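Local coordinates for protein oxidized polyvinyl alcohol hydrolase (Pseudomonas sp. VM15C, PDB 3WWC) that hydrolyses beta-diketones such as 4,6-nonanedione and cleaves oxidized polyvinyl alcohol in the second step of its degradation, at residues A[23-28]-A[157-162]; A[90-95]-A[314-319]; A[243-249]-A[289-295]. The protein carries 1 engineered substitution. One frame throughout, in Å; residues are numbered along the deposited sequence.

Contact 1 of 3, residues A[23-28]-A[157-162]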
loop_
_atom_site.group_PDB
_atom_site.type_symbol
_atom_site.label_atom_id
_atom_site.label_comp_id
_atom_site.label_asym_id
_atom_site.label_seq_id
_atom_site.Cartn_x
_atom_site.Cartn_y
_atom_site.Cartn_z
ATOM N N VAL A 23 -8.602 -9.491 -16.574
ATOM C CA VAL A 23 -8.258 -10.466 -15.485
ATOM C C VAL A 23 -8.659 -11.920 -15.773
ATOM O O VAL A 23 -9.803 -12.199 -16.147
ATOM C CB VAL A 23 -8.917 -10.036 -14.152
ATOM C CG1 VAL A 23 -8.658 -11.084 -13.072
ATOM C CG2 VAL A 23 -8.374 -8.684 -13.747
ATOM N N LYS A 24 -7.718 -12.839 -15.565
ATOM C CA LYS A 24 -7.957 -14.264 -15.777
ATOM C C LYS A 24 -7.847 -15.007 -14.440
ATOM O O LYS A 24 -6.854 -14.893 -13.736
ATOM C CB LYS A 24 -6.934 -14.840 -16.755
ATOM C CG LYS A 24 -7.248 -16.283 -17.125
ATOM C CD LYS A 24 -6.582 -16.690 -18.436
ATOM C CE LYS A 24 -5.476 -17.719 -18.188
ATOM N NZ LYS A 24 -5.107 -18.416 -19.463
ATOM N N TRP A 25 -8.869 -15.761 -14.098
ATOM C CA TRP A 25 -8.866 -16.466 -12.837
ATOM C C TRP A 25 -8.178 -17.810 -13.001
ATOM O O TRP A 25 -8.597 -18.643 -13.800
ATOM C CB TRP A 25 -10.310 -16.633 -12.349
ATOM C CG TRP A 25 -11.125 -15.332 -12.371
ATOM C CD1 TRP A 25 -12.257 -15.053 -13.137
ATOM C CD2 TRP A 25 -10.857 -14.138 -11.625
ATOM N NE1 TRP A 25 -12.674 -13.763 -12.898
ATOM C CE2 TRP A 25 -11.841 -13.181 -11.978
ATOM C CE3 TRP A 25 -9.878 -13.782 -10.688
ATOM C CZ2 TRP A 25 -11.867 -11.876 -11.426
ATOM C CZ3 TRP A 25 -9.915 -12.490 -10.143
ATOM C CH2 TRP A 25 -10.888 -11.567 -10.514
ATOM N N GLU A 26 -7.108 -18.036 -12.243
ATOM C CA GLU A 26 -6.387 -19.301 -12.372
ATOM C C GLU A 26 -5.543 -19.539 -11.130
ATOM O O GLU A 26 -5.116 -18.585 -10.477
ATOM C CB GLU A 26 -5.486 -19.240 -13.589
ATOM C CG GLU A 26 -4.356 -18.236 -13.493
ATOM C CD GLU A 26 -3.762 -17.977 -14.861
ATOM O OE1 GLU A 26 -3.559 -18.982 -15.605
ATOM O OE2 GLU A 26 -3.514 -16.790 -15.196
ATOM N N CYS A 27 -5.322 -20.803 -10.790
ATOM C CA CYS A 27 -4.477 -21.132 -9.637
ATOM C C CYS A 27 -3.347 -22.029 -10.064
ATOM O O CYS A 27 -3.416 -22.648 -11.130
ATOM C CB CYS A 27 -5.214 -21.923 -8.575
ATOM S SG CYS A 27 -6.455 -21.045 -7.576
ATOM N N PRO A 28 -2.249 -22.047 -9.288
ATOM C CA PRO A 28 -1.145 -22.949 -9.638
ATOM C C PRO A 28 -1.819 -24.310 -9.588
ATOM O O PRO A 28 -2.691 -24.570 -8.753
ATOM C CB PRO A 28 -0.187 -22.783 -8.469
ATOM C CG PRO A 28 -0.414 -21.342 -8.060
ATOM C CD PRO A 28 -1.878 -21.152 -8.161
ATOM N N VAL A 157 -4.715 -13.043 -5.916
ATOM C CA VAL A 157 -6.078 -12.602 -6.210
ATOM C C VAL A 157 -6.624 -13.420 -7.406
ATOM O O VAL A 157 -7.786 -13.836 -7.372
ATOM C CB VAL A 157 -6.084 -11.094 -6.535
ATOM C CG1 VAL A 157 -7.468 -10.677 -7.057
ATOM C CG2 VAL A 157 -5.808 -10.306 -5.243
ATOM N N GLN A 158 -5.796 -13.689 -8.424
ATOM C CA GLN A 158 -6.293 -14.484 -9.578
ATOM C C GLN A 158 -6.695 -15.889 -9.127
ATOM O O GLN A 158 -7.685 -16.444 -9.610
ATOM C CB GLN A 158 -5.226 -14.539 -10.668
ATOM C CG GLN A 158 -5.129 -13.225 -11.410
ATOM C CD GLN A 158 -3.997 -13.188 -12.395
ATOM O OE1 GLN A 158 -4.046 -12.420 -13.369
ATOM N NE2 GLN A 158 -2.969 -13.951 -12.144
ATOM N N CYS A 159 -6.011 -16.428 -8.131
ATOM C CA CYS A 159 -6.356 -17.750 -7.622
ATOM C C CYS A 159 -7.636 -17.739 -6.780
ATOM O O CYS A 159 -8.567 -18.594 -6.960
ATOM C CB CYS A 159 -5.166 -18.264 -6.792
ATOM S SG CYS A 159 -5.477 -19.913 -6.102
ATOM N N VAL A 160 -7.771 -16.775 -5.864
ATOM C CA VAL A 160 -8.968 -16.718 -5.020
ATOM C C VAL A 160 -10.212 -16.551 -5.919
ATOM O O VAL A 160 -11.267 -17.066 -5.599
ATOM C CB VAL A 160 -8.847 -15.545 -3.992
ATOM C CG1 VAL A 160 -10.126 -15.375 -3.199
ATOM C CG2 VAL A 160 -7.695 -15.840 -3.052
ATOM N N GLY A 161 -10.054 -15.832 -7.027
ATOM C CA GLY A 161 -11.173 -15.580 -7.936
ATOM C C GLY A 161 -11.691 -16.824 -8.624
ATOM O O GLY A 161 -12.690 -16.722 -9.313
ATOM N N THR A 162 -10.990 -17.949 -8.499
ATOM C CA THR A 162 -11.522 -19.191 -9.076
ATOM C C THR A 162 -12.505 -19.792 -8.075
ATOM O O THR A 162 -13.297 -20.676 -8.445
ATOM C CB THR A 162 -10.400 -20.241 -9.408
ATOM O OG1 THR A 162 -9.816 -20.711 -8.181
ATOM C CG2 THR A 162 -9.358 -19.674 -10.352
HETATM O O HOH W 1 -5.458 -12.196 -16.469
#
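A disulfide-pinned surface contact ties the extended start of the modelled chain, 23-28, to the last turn of helix 148-160 and on to T162. C27 SG and C159 SG are 2.1 Å apart with a chi3 of 91°, close to the unstrained value of about 90°; the CA atoms of C27 and C159 are 4.4 Å apart. Beside it the extended strip meets the helix backbone. E26 N gives a weak hydrogen bond to Q158 O (3.1 Å), a carbonyl that W25 CA also approaches at 3.4 Å, while E26 O lies 3.2 Å from C159 CA.

W25 lays its indole along the helix end, where W25 CE3 comes within 3.5 Å of G161 CA. Glycine suits this spot because an ideal CB there would clash with the ring. T162 plays two parts: its methyl CG2 packs 3.8 Å from W25 CB, and its hydroxyl OG1 bonds back to C159 O at 2.7 Å. Q158 spreads its aliphatic CG beneath K24 O (3.3 Å), and water 1 weakly bridges K24 N (2.5 Å) and Q158 OE1 (3.4 Å).

Around this clasp, L166 of strand 166-167 touches both W25 and V157, F41 of strand 36-43 packs on P28 and C159, and V160, turned away from 23-28, meets F50 and V52 of strand 46-53.

Contact 2 of 3, residues A[90-95]-A[314-319]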
loop_
_atom_site.group_PDB
_atom_site.type_symbol
_atom_site.label_atom_id
_atom_site.label_comp_id
_atom_site.label_asym_id
_atom_site.label_seq_id
_atom_site.Cartn_x
_atom_site.Cartn_y
_atom_site.Cartn_z
ATOM N N LEU A 90 -14.117 -5.579 7.090
ATOM C CA LEU A 90 -14.648 -5.133 5.782
ATOM C C LEU A 90 -15.388 -6.259 5.066
ATOM O O LEU A 90 -16.138 -5.984 4.138
ATOM C CB LEU A 90 -13.550 -4.576 4.901
ATOM C CG LEU A 90 -13.340 -3.150 5.411
ATOM C CD1 LEU A 90 -11.954 -2.772 5.212
ATOM C CD2 LEU A 90 -14.308 -2.178 4.710
ATOM N N ALA A 91 -15.188 -7.517 5.421
ATOM C CA ALA A 91 -15.973 -8.576 4.788
ATOM C C ALA A 91 -17.461 -8.428 5.206
ATOM O O ALA A 91 -18.337 -8.688 4.404
ATOM C CB ALA A 91 -15.429 -10.012 5.180
ATOM N N ASP A 92 -17.722 -7.929 6.404
ATOM C CA ASP A 92 -19.089 -7.685 6.877
ATOM C C ASP A 92 -19.633 -6.461 6.148
ATOM O O ASP A 92 -20.819 -6.170 6.250
ATOM C CB ASP A 92 -19.106 -7.319 8.362
ATOM C CG ASP A 92 -18.710 -8.484 9.282
ATOM O OD1 ASP A 92 -18.948 -9.643 8.915
ATOM O OD2 ASP A 92 -18.206 -8.202 10.391
ATOM N N HIS A 93 -18.759 -5.747 5.422
ATOM C CA HIS A 93 -19.147 -4.543 4.673
ATOM C C HIS A 93 -19.304 -4.846 3.197
ATOM O O HIS A 93 -19.477 -3.925 2.401
ATOM C CB HIS A 93 -18.107 -3.469 4.883
ATOM C CG HIS A 93 -18.614 -2.084 4.594
ATOM N ND1 HIS A 93 -19.724 -1.581 5.250
ATOM C CD2 HIS A 93 -18.247 -1.146 3.680
ATOM C CE1 HIS A 93 -20.032 -0.400 4.737
ATOM N NE2 HIS A 93 -19.156 -0.113 3.785
ATOM N N GLY A 94 -19.179 -6.108 2.818
ATOM C CA GLY A 94 -19.366 -6.527 1.428
ATOM C C GLY A 94 -18.128 -6.593 0.550
ATOM O O GLY A 94 -18.231 -6.485 -0.659
ATOM N N TYR A 95 -16.956 -6.788 1.150
ATOM C CA TYR A 95 -15.735 -6.913 0.387
ATOM C C TYR A 95 -15.126 -8.260 0.669
ATOM O O TYR A 95 -15.209 -8.727 1.798
ATOM C CB TYR A 95 -14.655 -5.858 0.795
ATOM C CG TYR A 95 -15.047 -4.446 0.434
ATOM C CD1 TYR A 95 -16.021 -3.775 1.174
ATOM C CD2 TYR A 95 -14.517 -3.836 -0.674
ATOM C CE1 TYR A 95 -16.476 -2.505 0.785
ATOM C CE2 TYR A 95 -14.950 -2.563 -1.069
ATOM C CZ TYR A 95 -15.932 -1.921 -0.333
ATOM O OH TYR A 95 -16.346 -0.704 -0.787
ATOM N N ASN A 314 -12.436 3.064 7.605
ATOM C CA ASN A 314 -12.238 1.944 6.704
ATOM C C ASN A 314 -13.410 1.824 5.749
ATOM O O ASN A 314 -13.226 1.602 4.545
ATOM C CB ASN A 314 -12.079 0.603 7.436
ATOM C CG ASN A 314 -10.790 0.482 8.232
ATOM O OD1 ASN A 314 -9.942 1.370 8.210
ATOM N ND2 ASN A 314 -10.639 -0.658 8.938
ATOM N N ARG A 315 -14.634 1.979 6.270
ATOM C CA ARG A 315 -15.819 1.831 5.397
ATOM C C ARG A 315 -15.854 2.974 4.403
ATOM O O ARG A 315 -16.097 2.768 3.198
ATOM C CB ARG A 315 -17.112 1.914 6.227
ATOM C CG ARG A 315 -17.355 0.710 7.097
ATOM C CD ARG A 315 -18.776 0.794 7.777
ATOM N NE ARG A 315 -18.893 1.818 8.805
ATOM C CZ ARG A 315 -18.656 1.621 10.106
ATOM N NH1 ARG A 315 -18.246 0.431 10.564
ATOM N NH2 ARG A 315 -18.933 2.607 10.930
ATOM N N TRP A 316 -15.612 4.197 4.875
ATOM C CA TRP A 316 -15.626 5.378 3.988
ATOM C C TRP A 316 -14.542 5.263 2.915
ATOM O O TRP A 316 -14.791 5.517 1.711
ATOM C CB TRP A 316 -15.406 6.668 4.802
ATOM C CG TRP A 316 -15.287 7.881 3.931
ATOM C CD1 TRP A 316 -16.320 8.561 3.316
ATOM C CD2 TRP A 316 -14.081 8.480 3.459
ATOM N NE1 TRP A 316 -15.817 9.548 2.495
ATOM C CE2 TRP A 316 -14.447 9.515 2.554
ATOM C CE3 TRP A 316 -12.724 8.253 3.699
ATOM C CZ2 TRP A 316 -13.505 10.298 1.900
ATOM C CZ3 TRP A 316 -11.790 9.039 3.047
ATOM C CH2 TRP A 316 -12.193 10.051 2.155
ATOM N N ALA A 317 -13.339 4.868 3.331
ATOM C CA ALA A 317 -12.249 4.795 2.337
ATOM C C ALA A 317 -12.501 3.723 1.298
ATOM O O ALA A 317 -12.373 3.997 0.098
ATOM C CB ALA A 317 -10.880 4.535 3.078
ATOM N N LEU A 318 -12.881 2.503 1.708
ATOM C CA LEU A 318 -13.104 1.461 0.717
ATOM C C LEU A 318 -14.291 1.756 -0.154
ATOM O O LEU A 318 -14.209 1.538 -1.356
ATOM C CB LEU A 318 -13.235 0.082 1.395
ATOM C CG LEU A 318 -11.928 -0.784 1.389
ATOM C CD1 LEU A 318 -11.445 -1.171 -0.011
ATOM C CD2 LEU A 318 -10.862 -0.001 2.133
ATOM N N ASP A 319 -15.360 2.302 0.404
ATOM C CA ASP A 319 -16.506 2.620 -0.440
ATOM C C ASP A 319 -16.188 3.757 -1.386
ATOM O O ASP A 319 -16.763 3.811 -2.490
ATOM C CB ASP A 319 -17.728 2.973 0.418
ATOM C CG ASP A 319 -18.248 1.785 1.203
ATOM O OD1 ASP A 319 -17.813 0.648 0.991
ATOM O OD2 ASP A 319 -19.118 1.989 2.095
#
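The segment 90-95 is a tight turn, helical in its phi/psi over 90-92, that faces one side of helix 310-322. Its backbone closes on itself through Y95 N to L90 O (3.2 Å) and G94 N to A91 O (3.1 Å). G94 has a positive phi of 93°, and at its backbone angles a CB would jam against the preceding carbonyl oxygen, which explains the glycine. Segment 314-319 is regular helix, with L318 N bonded to N314 O (3.0 Å) and D319 N to R315 O (2.9 Å). The main chains stay apart, the nearest CA atoms, those of L90 and R315, being 7.1 Å from each other, so side chains fill the gap.

D319 is the polar centre: its carboxylate accepts from two aromatic side chains, H93 NE2 to OD2 of D319 at 2.7 Å with a nearly straight angle of 172°, and Y95 OH to OD1 of D319 at 2.7 Å. One carboxylate thereby ties H93 and Y95, two residues apart on the turn, to the helix. The rings also offer their faces to the helix. R315 CG sits 3.7 Å from the H93 ring centroid, only 7° off the normal, and L318 CB lies 4.2 Å from that of Y95, both CH-pi contacts. L90 supplies the apolar part, its CD2 being 4.2 Å from L318 CB and its CD1 4.0 Å from N314 CB.

Beneath this packing runs strand 62-68, whose W65 touches L90 and L318 while P63 meets Y95; farther round the helix, W316 and A317 pack on M250 of strand 247-253.

Contact 3 of 3, residues A[243-249]-A[289-295]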
loop_
_atom_site.group_PDB
_atom_site.type_symbol
_atom_site.label_atom_id
_atom_site.label_comp_id
_atom_site.label_asym_id
_atom_site.label_seq_id
_atom_site.Cartn_x
_atom_site.Cartn_y
_atom_site.Cartn_z
ATOM N N LYS A 243 3.115 7.005 -17.907
ATOM C CA LYS A 243 1.666 6.836 -17.829
ATOM C C LYS A 243 1.278 5.541 -17.158
ATOM O O LYS A 243 1.852 4.466 -17.426
ATOM C CB LYS A 243 1.018 6.871 -19.203
ATOM C CG LYS A 243 -0.482 7.114 -19.076
ATOM C CD LYS A 243 -1.178 7.375 -20.386
ATOM C CE LYS A 243 -2.639 7.690 -20.091
ATOM N NZ LYS A 243 -3.380 8.032 -21.356
ATOM N N VAL A 244 0.336 5.637 -16.233
ATOM C CA VAL A 244 -0.141 4.431 -15.559
ATOM C C VAL A 244 -1.567 4.177 -15.972
ATOM O O VAL A 244 -2.257 5.047 -16.517
ATOM C CB VAL A 244 -0.043 4.513 -13.964
ATOM C CG1 VAL A 244 1.393 4.693 -13.560
ATOM C CG2 VAL A 244 -0.924 5.604 -13.385
ATOM N N GLY A 245 -1.984 2.937 -15.764
ATOM C CA GLY A 245 -3.343 2.496 -16.023
ATOM C C GLY A 245 -4.339 3.252 -15.133
ATOM O O GLY A 245 -3.949 3.944 -14.167
ATOM N N PRO A 246 -5.634 3.101 -15.376
ATOM C CA PRO A 246 -6.675 3.797 -14.624
ATOM C C PRO A 246 -6.777 3.349 -13.176
ATOM O O PRO A 246 -6.954 2.149 -12.907
ATOM C CB PRO A 246 -7.939 3.467 -15.393
ATOM C CG PRO A 246 -7.484 3.025 -16.677
ATOM C CD PRO A 246 -6.208 2.328 -16.490
ATOM N N LEU A 247 -6.709 4.306 -12.246
ATOM C CA LEU A 247 -6.735 4.018 -10.824
ATOM C C LEU A 247 -7.439 5.089 -10.038
ATOM O O LEU A 247 -7.634 6.205 -10.516
ATOM C CB LEU A 247 -5.292 4.039 -10.251
ATOM C CG LEU A 247 -4.274 3.045 -10.816
ATOM C CD1 LEU A 247 -2.860 3.454 -10.311
ATOM C CD2 LEU A 247 -4.604 1.606 -10.394
ATOM N N ILE A 248 -7.794 4.728 -8.807
ATOM C CA ILE A 248 -8.140 5.710 -7.808
ATOM C C ILE A 248 -7.173 5.419 -6.644
ATOM O O ILE A 248 -7.033 4.276 -6.205
ATOM C CB ILE A 248 -9.602 5.712 -7.358
ATOM C CG1 ILE A 248 -9.738 6.678 -6.175
ATOM C CG2 ILE A 248 -10.110 4.287 -7.013
ATOM C CD1 ILE A 248 -11.209 7.052 -5.870
ATOM N N VAL A 249 -6.442 6.437 -6.206
ATOM C CA VAL A 249 -5.474 6.257 -5.127
ATOM C C VAL A 249 -5.786 7.227 -4.027
ATOM O O VAL A 249 -5.951 8.442 -4.268
ATOM C CB VAL A 249 -4.040 6.505 -5.625
ATOM C CG1 VAL A 249 -3.027 6.278 -4.491
ATOM C CG2 VAL A 249 -3.734 5.569 -6.824
ATOM N N GLN A 289 -1.216 12.193 -13.023
ATOM C CA GLN A 289 -1.643 11.169 -13.986
ATOM C C GLN A 289 -3.055 11.409 -14.449
ATOM O O GLN A 289 -3.980 11.539 -13.649
ATOM C CB GLN A 289 -1.474 9.801 -13.319
ATOM C CG GLN A 289 -0.029 9.439 -13.203
ATOM C CD GLN A 289 0.559 9.157 -14.577
ATOM O OE1 GLN A 289 -0.046 8.446 -15.388
ATOM N NE2 GLN A 289 1.728 9.688 -14.835
ATOM N N PRO A 290 -3.276 11.450 -15.770
ATOM C CA PRO A 290 -4.602 11.720 -16.283
ATOM C C PRO A 290 -5.683 10.725 -16.056
ATOM O O PRO A 290 -6.843 11.105 -16.006
ATOM C CB PRO A 290 -4.365 11.972 -17.781
ATOM C CG PRO A 290 -3.197 11.106 -18.077
ATOM C CD PRO A 290 -2.300 11.279 -16.862
ATOM N N ASP A 291 -5.309 9.455 -15.922
ATOM C CA ASP A 291 -6.312 8.443 -15.694
ATOM C C ASP A 291 -6.380 7.992 -14.256
ATOM O O ASP A 291 -6.905 6.935 -13.955
ATOM C CB ASP A 291 -6.067 7.239 -16.596
ATOM C CG ASP A 291 -6.213 7.584 -18.048
ATOM O OD1 ASP A 291 -6.948 8.570 -18.343
ATOM O OD2 ASP A 291 -5.605 6.882 -18.899
ATOM N N VAL A 292 -5.867 8.813 -13.369
ATOM C CA VAL A 292 -5.896 8.504 -11.928
ATOM C C VAL A 292 -6.627 9.584 -11.157
ATOM O O VAL A 292 -6.389 10.777 -11.372
ATOM C CB VAL A 292 -4.454 8.440 -11.367
ATOM C CG1 VAL A 292 -4.479 8.186 -9.854
ATOM C CG2 VAL A 292 -3.678 7.349 -12.047
ATOM N N VAL A 293 -7.530 9.195 -10.259
ATOM C CA VAL A 293 -8.182 10.102 -9.313
ATOM C C VAL A 293 -7.322 9.956 -8.054
ATOM O O VAL A 293 -7.178 8.848 -7.559
ATOM C CB VAL A 293 -9.618 9.647 -8.982
ATOM C CG1 VAL A 293 -10.190 10.441 -7.793
ATOM C CG2 VAL A 293 -10.517 9.832 -10.202
ATOM N N HIS A 294 -6.714 11.036 -7.568
ATOM C CA HIS A 294 -5.956 10.946 -6.340
ATOM C C HIS A 294 -6.682 11.705 -5.250
ATOM O O HIS A 294 -7.088 12.848 -5.449
ATOM C CB HIS A 294 -4.549 11.547 -6.491
ATOM C CG HIS A 294 -3.738 11.399 -5.245
ATOM N ND1 HIS A 294 -3.769 12.336 -4.224
ATOM C CD2 HIS A 294 -3.085 10.323 -4.753
ATOM C CE1 HIS A 294 -3.171 11.832 -3.160
ATOM N NE2 HIS A 294 -2.742 10.613 -3.448
ATOM N N VAL A 295 -6.856 11.065 -4.100
ATOM C CA VAL A 295 -7.492 11.701 -2.976
ATOM C C VAL A 295 -6.412 11.833 -1.866
ATOM O O VAL A 295 -5.784 10.825 -1.496
ATOM C CB VAL A 295 -8.681 10.877 -2.452
ATOM C CG1 VAL A 295 -9.258 11.594 -1.239
ATOM C CG2 VAL A 295 -9.792 10.687 -3.535
HETATM O O HOH W 2 -5.228 10.076 -20.970
HETATM O O HOH W 3 -2.755 7.872 -15.985
HETATM O O HOH W 4 -4.214 4.834 -18.544
#
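K243 begins the first segment at the surface, stretching an all-trans side chain along the turn at 289-292. Its NZ makes a long salt bridge of 3.5 Å to D291 OD2 and bonds water 2 at 2.8 Å. At V244 the chain enters the interior: V244 N donates to Q289 OE1 (3.0 Å), and V244 CG2 packs 3.5 Å from V292 CG2. Water 3 joins V244 O, Q289 OE1 and D291 N, while water 4 links V244 O to D291 OD2, so solvent fills the space where the backbones have not yet paired. After G245, P246 brings its CA to 3.2 Å from D291 O. Proline fits because the donors to this partner are the amides of L247 and V249, not that of residue 246.

L247 opens the strand. Its N donates to D291 O (3.1 Å) and its O accepts from V293 N (3.0 Å). I248 turns to the other face, with CD1 4.0 Å from V293 CG1 and F333 covering both side chains, while its backbone bonds to A195 and G197. V249 resumes the pairing, N to V293 O at 2.9 Å and O from V295 N at 2.8 Å; its CG2 meets V292 CG1 at 4.1 Å. H294, on the same face as L247 and V249, is held by T251 and the carbonyl of G347 and touches S283, a charge-relay residue by similarity.

Such parallel strands, 9° apart, joined by a connection that includes helix 275-288 after the excursion 259-263/269-274, are characteristic of the central sheet of an alpha/beta hydrolase fold, where branched aliphatic residues fill both faces.

Contact 3 is the buried core of the three, contact 2 is partly buried, and contact 1 lies at the surface. Their chemistry follows: parallel main-chain bonds and aliphatic packing in contact 3, side-chain bonds from two aromatic residues to one carboxylate in contact 2, and a covalent disulfide with one weak backbone bond in contact 1. Contacts 2 and 3 use successive elements, strand 292-298 and helix 310-322, and contact 3 is nested within the chain loop that contact 2 closes; their nearest atoms are about 5 Å apart without touching. Contact 1 stands farther off, its nearest atoms about 10 Å from those of contact 2 and about 11 Å from those of contact 3.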